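Thymidylate synthase thyX (Helicobacter pylori, PDB 3N3Y) probably catalyses the FAD-dependent reductive methylation of dUMP to dTMP, with methylenetetrahydrofolate as methyl donor and NADPH as reductant. Local coordinates at residues 67-72 / 166-171. Numbering follows the deposited sequence.
Sequences FEIKGL and LAYSIN. With FAD (flavin-adenine dinucleotide), chain K.
Phe67 and Ile69 pair with Tyr168 and Leu166 where the two central strands, 64-73 and 163-171, of the four-stranded antiparallel sheet in this ThyX subunit run side by side. Both are hydrogen-bonded antiparallel pairs. Phe67 N reaches Tyr168 O at 2.8 Å, and Tyr168 N returns to Phe67 O from above that carbonyl's plane; Ile69 N and Leu166 O, and Leu166 N and Ile69 O, close the second pair with nearly straight bonds. Glu68 and Ala167 form the non-hydrogen-bonded pair between them, on the other face, where Glu68 OE2 is hydrogen-bonded to His165 NE2. Past Lys70, strand 64-73 is interrupted by a G1 beta bulge, Gly71 and Leu72 both facing Thr164.

The face bearing Phe67, Ile69, Leu166 and Tyr168 carries the packing, with helix 189-201 against Phe67 and helix 172-182 against Tyr168. Ile69 lies beside both neighbours, pointing the same way: its CD1 touches Tyr168 CB at 3.7 Å, and its CB meets Leu166 CD2 at 3.9 Å. Phe67 CG sits beside its own backbone N (chi1 -62°), whose N-H meets Tyr168 O; that oxygen lies in plane at the ring's edge. Phe67 CE2 meets Ile170 CG2 at 3.8 Å. On the Ala167 face, a water donates to Phe67 O and is hydrogen-bonded to Ser169 OG, which is also hydrogen-bonded to His62 ND1 of the second subunit.

The strand 163-171 ends at the cofactor. Asn171 is the N-cap of helix 172-182: its OD1 accepts from Ser174 N, while ND2 donates to the adenine N1A of FAD at 2.8 Å, with an N-H...N angle of 171°.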
# COMPACT_ATOMS: atom_id res chain seq x y z
N PHE A 67 8.22 -14.04 10.19
CA PHE A 67 7.79 -14.77 11.37
C PHE A 67 6.98 -16.01 11.06
O PHE A 67 6.43 -16.16 9.97
CB PHE A 67 6.91 -13.91 12.26
CG PHE A 67 7.59 -12.69 12.80
CD1 PHE A 67 8.33 -12.75 13.97
CD2 PHE A 67 7.43 -11.46 12.17
CE1 PHE A 67 8.92 -11.63 14.49
CE2 PHE A 67 8.03 -10.32 12.68
CZ PHE A 67 8.78 -10.41 13.84
N GLU A 68 6.89 -16.88 12.05
CA GLU A 68 5.95 -17.97 12.03
C GLU A 68 5.08 -17.82 13.27
O GLU A 68 5.59 -17.59 14.36
CB GLU A 68 6.68 -19.30 12.01
CG GLU A 68 5.83 -20.48 11.60
CD GLU A 68 6.38 -21.81 12.13
OE1 GLU A 68 7.62 -22.02 12.07
OE2 GLU A 68 5.57 -22.64 12.61
N ILE A 69 3.76 -17.93 13.11
CA ILE A 69 2.84 -17.81 14.23
C ILE A 69 1.96 -19.05 14.31
O ILE A 69 1.26 -19.39 13.35
CB ILE A 69 1.94 -16.56 14.12
CG1 ILE A 69 2.81 -15.31 13.93
CG2 ILE A 69 1.00 -16.44 15.34
CD1 ILE A 69 2.05 -14.05 13.47
N LYS A 70 2.00 -19.73 15.46
CA LYS A 70 1.19 -20.94 15.67
C LYS A 70 0.25 -20.75 16.86
O LYS A 70 0.64 -20.19 17.88
CB LYS A 70 2.05 -22.19 15.89
CG LYS A 70 3.23 -22.31 14.94
CD LYS A 70 3.57 -23.78 14.62
CE LYS A 70 3.94 -24.57 15.87
NZ LYS A 70 4.31 -25.99 15.59
N GLY A 71 -0.99 -21.19 16.70
CA GLY A 71 -1.93 -21.19 17.80
C GLY A 71 -2.65 -19.88 18.05
O GLY A 71 -3.10 -19.61 19.15
N LEU A 72 -2.76 -19.05 17.02
CA LEU A 72 -3.52 -17.82 17.11
C LEU A 72 -4.98 -18.17 16.77
O LEU A 72 -5.24 -19.01 15.90
CB LEU A 72 -2.95 -16.79 16.12
CG LEU A 72 -3.50 -15.37 16.21
CD1 LEU A 72 -2.94 -14.67 17.44
CD2 LEU A 72 -3.22 -14.57 14.94
N LEU A 166 0.17 -19.36 10.61
CA LEU A 166 0.54 -18.52 9.48
C LEU A 166 2.01 -18.13 9.43
O LEU A 166 2.71 -18.11 10.44
CB LEU A 166 -0.30 -17.23 9.47
CG LEU A 166 -0.18 -16.37 10.72
CD1 LEU A 166 -0.39 -14.92 10.39
CD2 LEU A 166 -1.17 -16.83 11.79
N ALA A 167 2.46 -17.83 8.22
CA ALA A 167 3.68 -17.08 8.01
C ALA A 167 3.28 -15.61 7.89
O ALA A 167 2.35 -15.24 7.16
CB ALA A 167 4.41 -17.56 6.77
N TYR A 168 3.98 -14.77 8.63
CA TYR A 168 3.69 -13.35 8.66
C TYR A 168 4.99 -12.60 8.39
O TYR A 168 5.96 -12.76 9.12
CB TYR A 168 3.15 -12.98 10.05
CG TYR A 168 2.59 -11.59 10.18
CD1 TYR A 168 1.45 -11.21 9.47
CD2 TYR A 168 3.17 -10.66 11.04
CE1 TYR A 168 0.93 -9.94 9.59
CE2 TYR A 168 2.64 -9.39 11.18
CZ TYR A 168 1.52 -9.04 10.44
OH TYR A 168 0.99 -7.78 10.55
N SER A 169 5.02 -11.76 7.36
CA SER A 169 6.21 -10.95 7.09
C SER A 169 5.87 -9.48 7.13
O SER A 169 4.84 -9.05 6.61
CB SER A 169 6.82 -11.31 5.74
OG SER A 169 7.24 -12.66 5.74
N ILE A 170 6.76 -8.70 7.73
CA ILE A 170 6.48 -7.31 7.97
C ILE A 170 7.79 -6.50 8.08
O ILE A 170 8.80 -7.01 8.59
CB ILE A 170 5.58 -7.17 9.23
CG1 ILE A 170 5.15 -5.71 9.48
CG2 ILE A 170 6.27 -7.77 10.47
CD1 ILE A 170 4.18 -5.59 10.63
N ASN A 171 7.77 -5.27 7.59
CA ASN A 171 8.95 -4.41 7.74
C ASN A 171 8.95 -3.67 9.08
O ASN A 171 7.94 -3.64 9.77
CB ASN A 171 9.13 -3.47 6.53
CG ASN A 171 8.16 -2.29 6.52
OD1 ASN A 171 7.88 -1.67 7.54
ND2 ASN A 171 7.68 -1.96 5.33
PA FAD K . 3.25 7.65 2.09
O1A FAD K . 2.11 8.32 1.37
O2A FAD K . 4.23 6.94 1.17
O5B FAD K . 2.67 6.60 3.14
C5B FAD K . 1.60 6.97 3.98
C4B FAD K . 1.73 6.14 5.24
O4B FAD K . 1.60 4.77 4.90
C3B FAD K . 3.12 6.29 5.86
O3B FAD K . 3.16 7.32 6.82
C2B FAD K . 3.39 4.92 6.45
O2B FAD K . 2.76 4.82 7.70
C1B FAD K . 2.59 4.00 5.55
N9A FAD K . 3.37 3.27 4.55
C8A FAD K . 3.32 3.41 3.18
N7A FAD K . 4.17 2.51 2.64
C5A FAD K . 4.77 1.82 3.64
C6A FAD K . 5.72 0.80 3.65
N6A FAD K . 6.08 0.20 2.52
N1A FAD K . 6.14 0.29 4.86
C2A FAD K . 5.63 0.77 6.04
N3A FAD K . 4.70 1.78 6.02
C4A FAD K . 4.27 2.28 4.84
N1 FAD K . 13.43 10.73 1.17
C2 FAD K . 14.71 10.34 0.84
O2 FAD K . 14.90 9.29 0.25
N3 FAD K . 15.79 11.12 1.16
C4 FAD K . 15.62 12.31 1.82
O4 FAD K . 16.60 12.98 2.10
C4X FAD K . 14.34 12.74 2.17
N5 FAD K . 14.16 13.94 2.83
C5X FAD K . 12.87 14.34 3.15
C6 FAD K . 12.68 15.55 3.81
C7 FAD K . 11.40 15.97 4.14
C7M FAD K . 11.21 17.28 4.86
C8 FAD K . 10.30 15.17 3.81
C8M FAD K . 8.92 15.63 4.18
C9 FAD K . 10.48 13.96 3.16
C9A FAD K . 11.76 13.54 2.82
N10 FAD K . 11.95 12.33 2.16
C10 FAD K . 13.24 11.94 1.83
C1' FAD K . 10.79 11.46 1.75
C2' FAD K . 10.21 10.60 2.87
O2' FAD K . 11.20 9.71 3.35
C3' FAD K . 8.99 9.81 2.37
O3' FAD K . 9.35 8.89 1.36
C4' FAD K . 7.86 10.70 1.87
O4' FAD K . 7.72 11.78 2.74
C5' FAD K . 6.54 9.96 1.95
O5' FAD K . 6.23 9.84 3.33
P FAD K . 5.28 8.65 3.87
O1P FAD K . 4.93 8.88 5.33
O2P FAD K . 5.99 7.34 3.67
O3P FAD K . 3.93 8.80 3.01
O HOH W 1 7.52 -15.53 7.10